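Local coordinates for protein endo-beta-1,2-glucanase (Talaromyces funiculosus, PDB 6IMV) that hydrolyses internal beta-1,2-glucosidic linkages in beta-1,2-glucans, acting as an endo-type glycoside hydrolase, at residues N326-R329 / A330-C333; V37-W40 / E41-H45. All coordinates share one frame; numbering follows the deposited sequence.

Interaction 1 of 2, residues N326-R329 / A330-C333; sequences NAER and ARTC
Glu328 and Arg331, three residues apart on one helix, form a salt bridge with their side chains running side by side. The grip is side-on and bidentate: Arg331 NE gives its hydrogen to Glu328 OE1 at 3.0 Å, and Arg331 NH2 gives one to Glu328 OE2 at 2.9 Å. Both oxygens are met on their syn sides, and the carboxylate and guanidinium planes are only 24° apart, so the two groups meet edge to edge and nearly coplanar. Bends in both chains make this possible: Glu328 folds at chi2 (-44°) and Arg331 at chi3 (-50°). Glu328 OE1 also bonds to Thr389 OG1, which helps fix the rotation of the carboxylate.

Side chains also bond to oxygens within the helix. The hydroxyl of Thr332 donates to Glu328 O (OG1 to O, 2.8 Å) in the carbonyl plane, while its own amide N reaches the same oxygen from above that plane, at 3.1 Å. Glu328 O thus takes two donors from a single residue. Thr332 OG1 also accepts from Cys487 N. One turn away, Arg329 NE reaches back to Asn326 OD1 at 2.8 Å.

Ordinary helical backbone bonds complete the set: Ala330 N to Asn326 O, Arg331 N to Ala327 O, and Cys333 N to Arg329 O.

All eight residues belong to helix 318-337. Strand 290-296 packs on Asn326, Arg329, Ala330 and Cys333, and helix 387-392 lies against Glu328, Arg331 and Thr332. The Cys333-Cys487 disulfide, with Arg329 NH1 bonded to Val484 O, ties the helix to the segment near the C-terminus.

Interaction 2 of 2, residues V37-W40 / E41-H45; sequences VLFW and EGKFH
Glu41 lies alongside Val37, one helical turn on, with its CG 3.9 Å from Val37 CG1, and the two also share polar partners. Val37 O accepts the amide of Glu41 (N to O, 2.9 Å, N-H...O 165°) and a second hydrogen from a water. That water donates its other hydrogen to Glu41 OE2 at 2.8 Å, closing a small bridge from the carboxylate back to the backbone. The bend at chi2 (-40°) turns the carboxylate so that OE2 faces the water. Each carboxylate oxygen has a further partner: OE2 takes the amide of Ser416, and OE1 forms a salt bridge with Lys436. This buried acid is therefore satisfied at both oxygens, and the lysine would be expected to favour its charged form.

Along the backbone, Gly42 N donates to Leu38 O at 2.9 Å, and the spacing then tightens. Lys43 N reaches Trp40 O at 3.1 Å, well above the carbonyl plane, Phe44 N bonds to Glu41 O at 3.0 Å, and His45 N to Gly42 O. Trp40 NE1 is taken up by Pro13 O.

The remaining contacts are apolar. The Lys43 chain, bent at chi2, runs past two aromatics: its CG lies 3.8 Å from Trp40 CE3, and further out its CE is 4.1 Å from Phe39 CE2. Next to it, Phe39 CD2 lies over the rim of one face of the Trp40 indole.

Bonds to the fourth residue back (from Glu41 and Gly42) give way to bonds to the third (from Lys43, Phe44 and His45), as is common where an alpha-helix runs out, here between helix 30-41 and the loop to strand 51-52.

Interaction 1 and interaction 2 do not touch: their centres are 27 Å apart and their nearest atoms about 16 Å. Both nevertheless meet consecutive helices, interaction 1 packing on 387-392 and interaction 2 on 394-405. Neither touches a sugar, though each has a side chain some 10 or 11 Å from one. The side chain of Arg331 is about 11 Å from a bound alpha-D-glucopyranose. That of Phe44 is about 10 Å from a bound beta-D-glucopyranose and meets, edge-to-face, Trp433, which sits between the pocket residues Thr432 and Asp434. Both contacts thus lie outside the sugar pocket, interaction 2 being connected to it indirectly through Trp433.

Interaction 1 of 2, residues N326-R329 / A330-C333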
ATOM      1  N   ASN A 326      19.442  -1.489   1.362  1.00 13.46           N
ATOM      2  CA  ASN A 326      19.928  -2.742   1.942  1.00 13.37           C
ATOM      3  C   ASN A 326      18.774  -3.749   2.069  1.00 13.17           C
ATOM      4  O   ASN A 326      18.968  -4.930   1.828  1.00 13.62           O
ATOM      5  CB  ASN A 326      20.606  -2.508   3.293  1.00 13.36           C
ATOM      6  CG  ASN A 326      22.091  -2.219   3.195  1.00 13.56           C
ATOM      7  OD1 ASN A 326      22.616  -1.931   2.118  1.00 12.99           O
ATOM      8  ND2 ASN A 326      22.778  -2.313   4.327  1.00 13.22           N
ATOM      9  N   ALA A 327      17.577  -3.277   2.447  1.00 12.68           N
ATOM     10  CA  ALA A 327      16.417  -4.157   2.617  1.00 12.01           C
ATOM     11  C   ALA A 327      16.189  -4.970   1.340  1.00 11.62           C
ATOM     12  O   ALA A 327      15.798  -6.135   1.416  1.00 11.34           O
ATOM     13  CB  ALA A 327      15.182  -3.361   2.978  1.00 11.70           C
ATOM     14  N   GLU A 328      16.409  -4.344   0.178  1.00 11.31           N
ATOM     15  CA  GLU A 328      16.123  -4.958  -1.119  1.00 11.51           C
ATOM     16  C   GLU A 328      17.270  -5.873  -1.546  1.00 11.66           C
ATOM     17  O   GLU A 328      17.044  -6.808  -2.293  1.00 12.35           O
ATOM     18  CB  GLU A 328      15.803  -3.884  -2.161  1.00 11.47           C
ATOM     19  CG  GLU A 328      14.613  -3.031  -1.757  1.00 11.32           C
ATOM     20  CD  GLU A 328      13.438  -3.821  -1.197  1.00 11.45           C
ATOM     21  OE1 GLU A 328      13.023  -4.812  -1.853  1.00 11.00           O
ATOM     22  OE2 GLU A 328      12.950  -3.453  -0.103  1.00 11.44           O
ATOM     23  N   ARG A 329      18.488  -5.594  -1.074  1.00 11.77           N
ATOM     24  CA  ARG A 329      19.598  -6.529  -1.217  1.00 12.13           C
ATOM     25  C   ARG A 329      19.236  -7.832  -0.494  1.00 12.20           C
ATOM     26  O   ARG A 329      19.384  -8.920  -1.038  1.00 11.82           O
ATOM     27  CB  ARG A 329      20.892  -5.970  -0.611  1.00 12.30           C
ATOM     28  CG  ARG A 329      21.381  -4.671  -1.232  1.00 12.77           C
ATOM     29  CD  ARG A 329      22.603  -4.153  -0.502  1.00 12.97           C
ATOM     30  NE  ARG A 329      22.717  -2.711  -0.600  1.00 13.49           N
ATOM     31  CZ  ARG A 329      23.181  -2.070  -1.661  1.00 13.74           C
ATOM     32  NH1 ARG A 329      23.547  -2.754  -2.735  1.00 14.06           N
ATOM     33  NH2 ARG A 329      23.275  -0.751  -1.635  1.00 13.48           N
ATOM     34  N   ALA A 330      18.747  -7.682   0.746  1.00 12.10           N
ATOM     35  CA  ALA A 330      18.361  -8.808   1.575  1.00 11.83           C
ATOM     36  C   ALA A 330      17.146  -9.529   0.976  1.00 11.38           C
ATOM     37  O   ALA A 330      17.116 -10.768   0.921  1.00 10.80           O
ATOM     38  CB  ALA A 330      18.087  -8.323   2.977  1.00 12.40           C
ATOM     39  N   ARG A 331      16.152  -8.767   0.506  1.00 10.96           N
ATOM     40  CA  ARG A 331      14.871  -9.365   0.085  1.00 10.49           C
ATOM     41  C   ARG A 331      15.091 -10.208  -1.176  1.00 10.69           C
ATOM     42  O   ARG A 331      14.614 -11.355  -1.248  1.00 10.68           O
ATOM     43  CB  ARG A 331      13.792  -8.294  -0.135  1.00 10.27           C
ATOM     44  CG  ARG A 331      12.358  -8.801  -0.033  1.00  9.69           C
ATOM     45  CD  ARG A 331      11.316  -7.786  -0.501  1.00  9.38           C
ATOM     46  NE  ARG A 331      11.462  -6.461   0.092  1.00  9.05           N
ATOM     47  CZ  ARG A 331      11.148  -6.144   1.348  1.00  8.99           C
ATOM     48  NH1 ARG A 331      10.572  -7.035   2.141  1.00  8.74           N
ATOM     49  NH2 ARG A 331      11.447  -4.941   1.813  1.00  9.12           N
ATOM     50  N   THR A 332      15.769  -9.628  -2.178  1.00 10.76           N
ATOM     51  CA  THR A 332      16.020 -10.331  -3.440  1.00 10.93           C
ATOM     52  C   THR A 332      16.954 -11.531  -3.204  1.00 11.24           C
ATOM     53  O   THR A 332      16.661 -12.640  -3.628  1.00 11.45           O
ATOM     54  CB  THR A 332      16.552  -9.385  -4.529  1.00 10.41           C
ATOM     55  OG1 THR A 332      17.773  -8.762  -4.130  1.00 10.12           O
ATOM     56  CG2 THR A 332      15.557  -8.309  -4.896  1.00 10.43           C
ATOM     57  N   CYS A 333      18.076 -11.306  -2.516  1.00 12.20           N
ATOM     58  CA  CYS A 333      19.106 -12.341  -2.377  1.00 12.79           C
ATOM     59  C   CYS A 333      18.648 -13.436  -1.407  1.00 13.12           C
ATOM     60  O   CYS A 333      19.049 -14.588  -1.576  1.00 13.56           O
ATOM     61  CB  CYS A 333      20.447 -11.731  -1.979  1.00 13.11           C
ATOM     62  SG  CYS A 333      21.091 -10.624  -3.263  1.00 13.30           S
TER

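Interaction 2 of 2, residues V37-W40 / E41-H45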
ATOM      1  N   VAL A  37       2.730  -3.826 -18.366  1.00 14.27           N
ATOM      2  CA  VAL A  37       2.227  -4.062 -17.018  1.00 13.93           C
ATOM      3  C   VAL A  37       1.084  -3.085 -16.707  1.00 13.74           C
ATOM      4  O   VAL A  37       0.003  -3.504 -16.281  1.00 13.73           O
ATOM      5  CB  VAL A  37       3.344  -3.966 -15.966  1.00 13.51           C
ATOM      6  CG1 VAL A  37       2.772  -3.919 -14.551  1.00 13.32           C
ATOM      7  CG2 VAL A  37       4.339  -5.098 -16.109  1.00 13.34           C
ATOM      8  N   LEU A  38       1.328  -1.793 -16.934  1.00 13.88           N
ATOM      9  CA  LEU A  38       0.379  -0.747 -16.572  1.00 14.22           C
ATOM     10  C   LEU A  38      -0.936  -0.917 -17.338  1.00 14.43           C
ATOM     11  O   LEU A  38      -2.008  -0.679 -16.778  1.00 15.23           O
ATOM     12  CB  LEU A  38       1.004   0.619 -16.859  1.00 14.54           C
ATOM     13  CG  LEU A  38       2.094   1.057 -15.892  1.00 14.67           C
ATOM     14  CD1 LEU A  38       2.865   2.238 -16.466  1.00 14.99           C
ATOM     15  CD2 LEU A  38       1.502   1.394 -14.533  1.00 14.66           C
ATOM     16  N   PHE A  39      -0.841  -1.296 -18.619  1.00 14.67           N
ATOM     17  CA  PHE A  39      -2.011  -1.483 -19.494  1.00 14.59           C
ATOM     18  C   PHE A  39      -2.966  -2.507 -18.871  1.00 13.86           C
ATOM     19  O   PHE A  39      -4.157  -2.240 -18.709  1.00 13.68           O
ATOM     20  CB  PHE A  39      -1.594  -1.926 -20.900  1.00 14.89           C
ATOM     21  CG  PHE A  39      -2.741  -2.112 -21.858  1.00 15.34           C
ATOM     22  CD1 PHE A  39      -3.248  -1.033 -22.564  1.00 16.16           C
ATOM     23  CD2 PHE A  39      -3.339  -3.355 -22.034  1.00 16.29           C
ATOM     24  CE1 PHE A  39      -4.319  -1.189 -23.435  1.00 15.87           C
ATOM     25  CE2 PHE A  39      -4.406  -3.514 -22.905  1.00 16.40           C
ATOM     26  CZ  PHE A  39      -4.893  -2.430 -23.604  1.00 16.81           C
ATOM     27  N   TRP A  40      -2.430  -3.674 -18.502  1.00 13.76           N
ATOM     28  CA  TRP A  40      -3.276  -4.746 -17.980  1.00 13.79           C
ATOM     29  C   TRP A  40      -3.687  -4.485 -16.523  1.00 13.55           C
ATOM     30  O   TRP A  40      -4.830  -4.798 -16.147  1.00 13.49           O
ATOM     31  CB  TRP A  40      -2.616  -6.105 -18.203  1.00 14.06           C
ATOM     32  CG  TRP A  40      -2.788  -6.508 -19.632  1.00 14.04           C
ATOM     33  CD1 TRP A  40      -1.856  -6.421 -20.620  1.00 14.44           C
ATOM     34  CD2 TRP A  40      -4.007  -6.951 -20.257  1.00 14.52           C
ATOM     35  NE1 TRP A  40      -2.402  -6.811 -21.814  1.00 14.94           N
ATOM     36  CE2 TRP A  40      -3.720  -7.136 -21.623  1.00 14.52           C
ATOM     37  CE3 TRP A  40      -5.307  -7.214 -19.795  1.00 14.78           C
ATOM     38  CZ2 TRP A  40      -4.679  -7.589 -22.527  1.00 14.83           C
ATOM     39  CZ3 TRP A  40      -6.257  -7.656 -20.690  1.00 15.09           C
ATOM     40  CH2 TRP A  40      -5.941  -7.846 -22.037  1.00 15.24           C
ATOM     41  N   GLU A  41      -2.794  -3.880 -15.729  1.00 13.08           N
ATOM     42  CA  GLU A  41      -3.147  -3.483 -14.366  1.00 12.98           C
ATOM     43  C   GLU A  41      -4.366  -2.544 -14.388  1.00 13.17           C
ATOM     44  O   GLU A  41      -5.250  -2.641 -13.539  1.00 13.60           O
ATOM     45  CB  GLU A  41      -1.955  -2.820 -13.666  1.00 12.76           C
ATOM     46  CG  GLU A  41      -0.901  -3.793 -13.147  1.00 12.62           C
ATOM     47  CD  GLU A  41      -1.444  -5.062 -12.521  1.00 12.49           C
ATOM     48  OE1 GLU A  41      -2.201  -4.969 -11.529  1.00 12.86           O
ATOM     49  OE2 GLU A  41      -1.121  -6.138 -13.042  1.00 12.87           O
ATOM     50  N   GLY A  42      -4.392  -1.624 -15.359  1.00 13.21           N
ATOM     51  CA  GLY A  42      -5.472  -0.674 -15.545  1.00 13.78           C
ATOM     52  C   GLY A  42      -6.840  -1.313 -15.745  1.00 14.16           C
ATOM     53  O   GLY A  42      -7.853  -0.701 -15.429  1.00 15.02           O
ATOM     54  N   LYS A  43      -6.885  -2.544 -16.265  1.00 14.80           N
ATOM     55  CA  LYS A  43      -8.149  -3.262 -16.468  1.00 15.75           C
ATOM     56  C   LYS A  43      -8.799  -3.620 -15.130  1.00 14.64           C
ATOM     57  O   LYS A  43     -10.004  -3.892 -15.087  1.00 14.07           O
ATOM     58  CB  LYS A  43      -7.950  -4.513 -17.330  1.00 17.12           C
ATOM     59  CG  LYS A  43      -7.465  -4.239 -18.746  1.00 18.92           C
ATOM     60  CD  LYS A  43      -8.228  -3.131 -19.431  1.00 21.50           C
ATOM     61  CE  LYS A  43      -7.922  -3.020 -20.911  1.00 23.72           C
ATOM     62  NZ  LYS A  43      -8.338  -1.696 -21.429  1.00 25.15           N
ATOM     63  N   PHE A  44      -8.010  -3.618 -14.052  1.00 13.79           N
ATOM     64  CA  PHE A  44      -8.540  -3.795 -12.696  1.00 13.74           C
ATOM     65  C   PHE A  44      -9.495  -2.644 -12.357  1.00 14.19           C
ATOM     66  O   PHE A  44     -10.460  -2.829 -11.595  1.00 13.59           O
ATOM     67  CB  PHE A  44      -7.397  -3.890 -11.685  1.00 13.05           C
ATOM     68  CG  PHE A  44      -7.807  -4.044 -10.241  1.00 12.87           C
ATOM     69  CD1 PHE A  44      -8.637  -5.081  -9.839  1.00 12.95           C
ATOM     70  CD2 PHE A  44      -7.308  -3.192  -9.269  1.00 12.54           C
ATOM     71  CE1 PHE A  44      -8.981  -5.245  -8.505  1.00 12.83           C
ATOM     72  CE2 PHE A  44      -7.653  -3.354  -7.935  1.00 12.59           C
ATOM     73  CZ  PHE A  44      -8.487  -4.380  -7.556  1.00 12.78           C
ATOM     74  N   HIS A  45      -9.223  -1.462 -12.931  1.00 15.21           N
ATOM     75  CA  HIS A  45      -9.975  -0.245 -12.634  1.00 15.67           C
ATOM     76  C   HIS A  45     -11.286  -0.241 -13.426  1.00 17.02           C
ATOM     77  O   HIS A  45     -11.373   0.394 -14.478  1.00 17.56           O
ATOM     78  CB  HIS A  45      -9.137   1.005 -12.932  1.00 15.16           C
ATOM     79  CG  HIS A  45      -9.762   2.253 -12.414  1.00 14.92           C
ATOM     80  ND1 HIS A  45     -10.654   2.994 -13.162  1.00 14.90           N
ATOM     81  CD2 HIS A  45      -9.657   2.876 -11.222  1.00 14.79           C
ATOM     82  CE1 HIS A  45     -11.054   4.033 -12.457  1.00 15.20           C
ATOM     83  NE2 HIS A  45     -10.451   3.987 -11.265  1.00 14.58           N
TER
HETATM   84  O   HOH W   1      -0.136  -6.298 -15.607  1.00 13.02           O